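Local coordinates for protein endo-beta-mannanase (Opitutaceae bacterium TAV5, PDB 7BOB) that probably removes mannose units from the ends of beta-1,4-linked mannan chains as a family 5 exo-beta-1,4-mannosidase of a termite hindgut bacterium, at residues A189-G194 against G233-T238; M225-A230 against F274-L279. All blocks are in the same frame, centred on the assembly; numbering follows the deposited sequence.

Interaction 1: A189-G194 against G233-T238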
ATOM      1  N   ALA A 189       1.302  30.438  31.368  1.00 58.74           N
ATOM      2  CA  ALA A 189       1.893  30.674  30.059  1.00 59.39           C
ATOM      3  C   ALA A 189       0.908  30.346  28.938  1.00 56.36           C
ATOM      4  O   ALA A 189       0.017  29.494  29.076  1.00 54.18           O
ATOM      5  CB  ALA A 189       3.162  29.833  29.892  1.00 55.95           C
ATOM      6  N   LEU A 190       1.079  31.047  27.819  1.00 55.32           N
ATOM      7  CA  LEU A 190       0.436  30.694  26.564  1.00 54.04           C
ATOM      8  C   LEU A 190       1.323  29.683  25.837  1.00 55.75           C
ATOM      9  O   LEU A 190       2.492  29.966  25.545  1.00 52.83           O
ATOM     10  CB  LEU A 190       0.200  31.935  25.706  1.00 58.66           C
ATOM     11  CG  LEU A 190      -0.782  32.974  26.267  1.00 63.21           C
ATOM     12  CD1 LEU A 190      -1.147  34.017  25.222  1.00 58.49           C
ATOM     13  CD2 LEU A 190      -2.031  32.300  26.812  1.00 60.16           C
ATOM     14  N   ILE A 191       0.775  28.497  25.587  1.00 52.19           N
ATOM     15  CA  ILE A 191       1.458  27.427  24.866  1.00 52.92           C
ATOM     16  C   ILE A 191       0.796  27.260  23.502  1.00 53.00           C
ATOM     17  O   ILE A 191      -0.437  27.198  23.398  1.00 50.03           O
ATOM     18  CB  ILE A 191       1.444  26.113  25.664  1.00 52.30           C
ATOM     19  CG1 ILE A 191       1.959  26.369  27.087  1.00 52.78           C
ATOM     20  CG2 ILE A 191       2.307  25.068  24.995  1.00 50.00           C
ATOM     21  CD1 ILE A 191       1.829  25.181  28.006  1.00 49.14           C
ATOM     22  N   LEU A 192       1.614  27.232  22.458  1.00 49.86           N
ATOM     23  CA  LEU A 192       1.156  26.981  21.106  1.00 50.66           C
ATOM     24  C   LEU A 192       1.623  25.592  20.701  1.00 51.81           C
ATOM     25  O   LEU A 192       2.639  25.094  21.203  1.00 48.71           O
ATOM     26  CB  LEU A 192       1.696  28.020  20.125  1.00 48.08           C
ATOM     27  CG  LEU A 192       1.616  29.493  20.540  1.00 50.16           C
ATOM     28  CD1 LEU A 192       2.914  29.984  21.127  1.00 49.16           C
ATOM     29  CD2 LEU A 192       1.265  30.322  19.336  1.00 52.27           C
ATOM     30  N   SER A 193       0.870  24.969  19.790  1.00 49.55           N
ATOM     31  CA  SER A 193       1.206  23.615  19.361  1.00 47.85           C
ATOM     32  C   SER A 193       2.419  23.595  18.442  1.00 46.49           C
ATOM     33  O   SER A 193       3.277  22.727  18.582  1.00 51.54           O
ATOM     34  CB  SER A 193       0.011  22.971  18.654  1.00 51.37           C
ATOM     35  OG  SER A 193      -0.050  23.387  17.302  1.00 48.20           O
ATOM     36  N   GLY A 194       2.517  24.523  17.493  1.00 46.42           N
ATOM     37  CA  GLY A 194       3.552  24.448  16.479  1.00 47.42           C
ATOM     38  C   GLY A 194       3.211  23.575  15.275  1.00 49.90           C
ATOM     39  O   GLY A 194       4.073  23.377  14.404  1.00 45.14           O
ATOM     40  N   GLY A 233      -4.033  21.358  27.022  1.00 52.70           N
ATOM     41  CA  GLY A 233      -3.040  22.304  27.481  1.00 54.82           C
ATOM     42  C   GLY A 233      -2.551  23.296  26.451  1.00 56.41           C
ATOM     43  O   GLY A 233      -1.635  24.064  26.758  1.00 53.66           O
ATOM     44  N   ILE A 234      -3.131  23.322  25.247  1.00 50.10           N
ATOM     45  CA  ILE A 234      -2.695  24.224  24.181  1.00 50.16           C
ATOM     46  C   ILE A 234      -3.651  25.412  24.125  1.00 52.96           C
ATOM     47  O   ILE A 234      -4.856  25.234  23.912  1.00 51.13           O
ATOM     48  CB  ILE A 234      -2.640  23.500  22.827  1.00 54.99           C
ATOM     49  CG1 ILE A 234      -1.588  22.380  22.869  1.00 50.26           C
ATOM     50  CG2 ILE A 234      -2.346  24.501  21.713  1.00 50.82           C
ATOM     51  CD1 ILE A 234      -0.186  22.902  22.954  1.00 48.56           C
ATOM     52  N   ASP A 235      -3.134  26.625  24.329  1.00 49.29           N
ATOM     53  CA  ASP A 235      -4.002  27.798  24.327  1.00 51.16           C
ATOM     54  C   ASP A 235      -4.213  28.361  22.934  1.00 47.59           C
ATOM     55  O   ASP A 235      -5.270  28.930  22.663  1.00 49.43           O
ATOM     56  CB  ASP A 235      -3.431  28.916  25.230  1.00 50.00           C
ATOM     57  CG  ASP A 235      -3.157  28.437  26.637  1.00 51.73           C
ATOM     58  OD1 ASP A 235      -4.122  28.225  27.402  1.00 55.51           O
ATOM     59  OD2 ASP A 235      -1.972  28.232  26.973  1.00 54.04           O
ATOM     60  N   VAL A 236      -3.215  28.259  22.061  1.00 47.71           N
ATOM     61  CA  VAL A 236      -3.261  28.884  20.744  1.00 50.20           C
ATOM     62  C   VAL A 236      -2.951  27.824  19.692  1.00 50.29           C
ATOM     63  O   VAL A 236      -1.820  27.326  19.622  1.00 48.92           O
ATOM     64  CB  VAL A 236      -2.273  30.050  20.614  1.00 50.19           C
ATOM     65  CG1 VAL A 236      -2.378  30.640  19.222  1.00 48.13           C
ATOM     66  CG2 VAL A 236      -2.538  31.120  21.687  1.00 53.50           C
ATOM     67  N   LEU A 237      -3.936  27.505  18.863  1.00 48.30           N
ATOM     68  CA  LEU A 237      -3.695  26.643  17.714  1.00 48.00           C
ATOM     69  C   LEU A 237      -2.799  27.376  16.726  1.00 49.15           C
ATOM     70  O   LEU A 237      -2.770  28.612  16.690  1.00 48.44           O
ATOM     71  CB  LEU A 237      -5.017  26.273  17.051  1.00 45.96           C
ATOM     72  CG  LEU A 237      -6.049  25.702  18.019  1.00 49.57           C
ATOM     73  CD1 LEU A 237      -7.324  25.272  17.265  1.00 50.02           C
ATOM     74  CD2 LEU A 237      -5.437  24.521  18.780  1.00 51.37           C
ATOM     75  N   THR A 238      -2.045  26.619  15.933  1.00 45.38           N
ATOM     76  CA  THR A 238      -1.226  27.232  14.895  1.00 47.25           C
ATOM     77  C   THR A 238      -1.558  26.655  13.515  1.00 46.02           C
ATOM     78  O   THR A 238      -2.092  25.550  13.385  1.00 42.48           O
ATOM     79  CB  THR A 238       0.272  27.047  15.174  1.00 40.88           C
ATOM     80  OG1 THR A 238       0.583  25.657  15.099  1.00 43.95           O
ATOM     81  CG2 THR A 238       0.646  27.583  16.551  1.00 42.33           C
TER
HETATM   82  O   HOH W   1      -2.774  23.464  16.802  1.00 43.65           O
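Segments 189-194 and 233-238 run roughly the same way, their end-to-end directions 46° apart, and meet at a single beta bridge between L192 and V236, whose CA atoms are 4.8 Å apart. The carbonyl of I191 does most of the joining. Its O accepts from two successive amides in the carbonyl plane, D235 N at 2.9 Å and V236 N at 3.3 Å, the second bond being the straighter. One residue further on, L192 CA lies 3.3 Å from V236 O in a CA-H...O contact. The D235 side chain returns the grip on I191: with CG anti to the carbonyl carbon (chi1 -54°), OD2 takes I191 N at 3.1 Å through its anti lone pair, almost linearly (167°). D235 OD2 and A189 O, two acceptors, lie 3.2 Å apart; R183 binds both, by salt bridge and hydrogen bond, and probably offsets their crowding. Crossing at about a right angle, L190 sets CD2 against D235 CB and CG. At the bridge itself, the L192 and V236 side chains lie side by side, CD2 against CG1 at 3.7 Å, and both touch L278. I234 crosses I191, tip to branch, CD1 against CG2. At the far end a water accepts from S193 OG and, weakly, from T238 N, while S193 OG and T238 OG1 both bond to the backbone of C195. Strands 191-192 and 237-241 are the outermost of the eight parallel strands, fifth and sixth in order, so this short bridge closes the (beta/alpha)8 barrel characteristic of glycoside hydrolase family 5.

Interaction 2: M225-A230 against F274-L279; sequences MVPNPA and FGPVLL
The turn from helix 258-272 into strand 277-282, a helix-to-strand connection of the (beta/alpha)8 barrel, meets here the irregular loop that leads to strand 237-241. G275 is the first residue past the helix to leave helical backbone angles, with positive phi. The loop comes down on it with the ring of P227, whose CB sits 3.8 Å from G275 CA. A side chain on G275 would point straight at the proline, so the missing CB is what lets the two backbones come so close. On one flank of that approach the two proline rings meet at about a right angle, P227 CG touching P276 CD at 3.7 Å. On the other, P227 CB rests 3.6 Å from F274 O, and N228 CB approaches the same oxygen at 3.9 Å. P227 O and F274 O, 3.4 Å apart, are both acceptors and cannot bond; the segments meet by van der Waals contact, partly against the F274 carbonyl. N228 holds CG anti to its backbone N (chi1 174°), and its amide is fixed within its own loop region: ND2 donates to R207 O, and OD1 accepts from G209 N and, weakly, from A230 N. The F274 ring leads away from 225-230 to an edge-to-face meeting with W389. Around the contact, N228 and F274 both touch L237 of strand 237-241, P276 rests on N312 of strand 311-316, and V277 packs on helix 258-272.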
ATOM      1  N   MET A 225      -8.989  25.029  31.213  1.00 87.46           N
ATOM      2  CA  MET A 225      -9.895  25.496  30.212  1.00 86.02           C
ATOM      3  C   MET A 225      -9.022  25.670  29.000  1.00 78.73           C
ATOM      4  O   MET A 225      -8.143  26.479  29.017  1.00 78.26           O
ATOM      5  CB  MET A 225     -10.495  26.827  30.643  1.00 92.03           C
ATOM      6  CG  MET A 225     -11.414  26.735  31.862  1.00101.84           C
ATOM      7  SD  MET A 225     -12.250  28.249  32.414  1.00121.50           S
ATOM      8  CE  MET A 225     -10.914  29.117  33.226  1.00 98.57           C
ATOM      9  N   VAL A 226      -9.238  24.895  27.958  1.00 67.39           N
ATOM     10  CA  VAL A 226      -8.430  25.012  26.748  1.00 60.88           C
ATOM     11  C   VAL A 226      -9.389  24.926  25.559  1.00 57.36           C
ATOM     12  O   VAL A 226     -10.374  24.180  25.630  1.00 57.65           O
ATOM     13  CB  VAL A 226      -7.334  23.933  26.755  1.00 65.59           C
ATOM     14  CG1 VAL A 226      -6.903  23.563  25.370  1.00 63.65           C
ATOM     15  CG2 VAL A 226      -6.131  24.375  27.594  1.00 63.69           C
ATOM     16  N   PRO A 227      -9.189  25.682  24.470  1.00 52.75           N
ATOM     17  CA  PRO A 227     -10.227  25.698  23.421  1.00 55.66           C
ATOM     18  C   PRO A 227     -10.376  24.379  22.679  1.00 56.90           C
ATOM     19  O   PRO A 227     -11.501  24.010  22.340  1.00 52.77           O
ATOM     20  CB  PRO A 227      -9.776  26.829  22.485  1.00 52.22           C
ATOM     21  CG  PRO A 227      -8.343  26.995  22.724  1.00 52.57           C
ATOM     22  CD  PRO A 227      -8.073  26.591  24.156  1.00 56.34           C
ATOM     23  N   ASN A 228      -9.286  23.645  22.428  1.00 59.67           N
ATOM     24  CA  ASN A 228      -9.316  22.432  21.608  1.00 55.82           C
ATOM     25  C   ASN A 228      -8.881  21.247  22.467  1.00 54.25           C
ATOM     26  O   ASN A 228      -7.693  20.887  22.495  1.00 50.48           O
ATOM     27  CB  ASN A 228      -8.432  22.590  20.365  1.00 54.16           C
ATOM     28  CG  ASN A 228      -8.314  21.285  19.538  1.00 56.08           C
ATOM     29  OD1 ASN A 228      -9.194  20.423  19.583  1.00 54.30           O
ATOM     30  ND2 ASN A 228      -7.210  21.145  18.802  1.00 53.00           N
ATOM     31  N   PRO A 229      -9.822  20.577  23.138  1.00 58.71           N
ATOM     32  CA  PRO A 229      -9.454  19.502  24.085  1.00 58.66           C
ATOM     33  C   PRO A 229      -8.681  18.331  23.474  1.00 57.62           C
ATOM     34  O   PRO A 229      -8.052  17.574  24.228  1.00 58.19           O
ATOM     35  CB  PRO A 229     -10.812  19.033  24.629  1.00 66.49           C
ATOM     36  CG  PRO A 229     -11.772  20.159  24.309  1.00 70.20           C
ATOM     37  CD  PRO A 229     -11.278  20.767  23.038  1.00 61.61           C
ATOM     38  N   ALA A 230      -8.706  18.149  22.150  1.00 51.35           N
ATOM     39  CA  ALA A 230      -7.893  17.104  21.542  1.00 52.95           C
ATOM     40  C   ALA A 230      -6.420  17.439  21.596  1.00 54.58           C
ATOM     41  O   ALA A 230      -5.588  16.553  21.376  1.00 51.25           O
ATOM     42  CB  ALA A 230      -8.303  16.864  20.090  1.00 52.67           C
ATOM     43  N   PHE A 274     -11.991  25.916  15.920  1.00 44.23           N
ATOM     44  CA  PHE A 274     -11.705  25.129  17.114  1.00 48.98           C
ATOM     45  C   PHE A 274     -10.969  25.903  18.201  1.00 52.66           C
ATOM     46  O   PHE A 274     -10.880  25.411  19.331  1.00 55.88           O
ATOM     47  CB  PHE A 274     -10.906  23.873  16.735  1.00 50.19           C
ATOM     48  CG  PHE A 274     -11.672  22.940  15.831  1.00 50.53           C
ATOM     49  CD1 PHE A 274     -11.761  23.193  14.469  1.00 46.60           C
ATOM     50  CD2 PHE A 274     -12.356  21.851  16.353  1.00 50.69           C
ATOM     51  CE1 PHE A 274     -12.501  22.355  13.631  1.00 47.03           C
ATOM     52  CE2 PHE A 274     -13.105  21.006  15.517  1.00 55.09           C
ATOM     53  CZ  PHE A 274     -13.171  21.260  14.154  1.00 47.03           C
ATOM     54  N   GLY A 275     -10.480  27.106  17.912  1.00 49.41           N
ATOM     55  CA  GLY A 275      -9.788  27.909  18.885  1.00 47.81           C
ATOM     56  C   GLY A 275      -9.061  29.034  18.185  1.00 49.86           C
ATOM     57  O   GLY A 275      -9.061  29.133  16.955  1.00 48.31           O
ATOM     58  N   PRO A 276      -8.416  29.903  18.950  1.00 48.27           N
ATOM     59  CA  PRO A 276      -7.643  30.980  18.324  1.00 50.84           C
ATOM     60  C   PRO A 276      -6.480  30.389  17.543  1.00 48.57           C
ATOM     61  O   PRO A 276      -5.944  29.327  17.891  1.00 43.61           O
ATOM     62  CB  PRO A 276      -7.174  31.830  19.518  1.00 48.84           C
ATOM     63  CG  PRO A 276      -7.241  30.921  20.707  1.00 51.67           C
ATOM     64  CD  PRO A 276      -8.310  29.888  20.422  1.00 48.72           C
ATOM     65  N   VAL A 277      -6.111  31.056  16.449  1.00 43.40           N
ATOM     66  CA  VAL A 277      -5.145  30.473  15.527  1.00 47.10           C
ATOM     67  C   VAL A 277      -4.146  31.529  15.080  1.00 46.87           C
ATOM     68  O   VAL A 277      -4.531  32.605  14.617  1.00 49.05           O
ATOM     69  CB  VAL A 277      -5.825  29.796  14.309  1.00 50.37           C
ATOM     70  CG1 VAL A 277      -6.624  30.771  13.534  1.00 52.20           C
ATOM     71  CG2 VAL A 277      -4.779  29.211  13.408  1.00 48.64           C
ATOM     72  N   LEU A 278      -2.858  31.204  15.240  1.00 47.90           N
ATOM     73  CA  LEU A 278      -1.730  32.009  14.804  1.00 45.10           C
ATOM     74  C   LEU A 278      -1.211  31.476  13.475  1.00 47.59           C
ATOM     75  O   LEU A 278      -0.917  30.280  13.358  1.00 43.75           O
ATOM     76  CB  LEU A 278      -0.604  31.958  15.852  1.00 45.40           C
ATOM     77  CG  LEU A 278       0.728  32.607  15.479  1.00 45.97           C
ATOM     78  CD1 LEU A 278       0.460  34.088  15.262  1.00 45.53           C
ATOM     79  CD2 LEU A 278       1.821  32.452  16.556  1.00 45.19           C
ATOM     80  N   LEU A 279      -1.071  32.359  12.485  1.00 47.48           N
ATOM     81  CA  LEU A 279      -0.392  31.979  11.247  1.00 43.35           C
ATOM     82  C   LEU A 279       1.095  31.967  11.554  1.00 44.54           C
ATOM     83  O   LEU A 279       1.828  32.922  11.280  1.00 47.21           O
ATOM     84  CB  LEU A 279      -0.721  32.933  10.105  1.00 45.85           C
ATOM     85  CG  LEU A 279      -0.196  32.493   8.733  1.00 46.98           C
ATOM     86  CD1 LEU A 279      -0.804  31.158   8.339  1.00 43.80           C
ATOM     87  CD2 LEU A 279      -0.439  33.538   7.626  1.00 43.74           C
TER

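How the interactions relate
Followed from the N terminus, the chain passes 189-194, then 225-230, 233-238 and 274-279, so the two loops cross: interaction 1 closes at 233-238 after interaction 2 has opened at 225-230. The first closure joins the fifth and sixth barrel strands across the long, mostly irregular excursion between them; the second brings the later part of that excursion against the entry to the seventh strand, beyond helix 258-272. The centres of interactions 1 and 2 lie about 7 Å apart, and the two touch directly. L237 O and L278 N, 3.0 Å apart in a probable hydrogen bond, link neighbouring strands 237-241 and 277-282. Together the two contacts illustrate how consecutive barrel strands and their connections interlock.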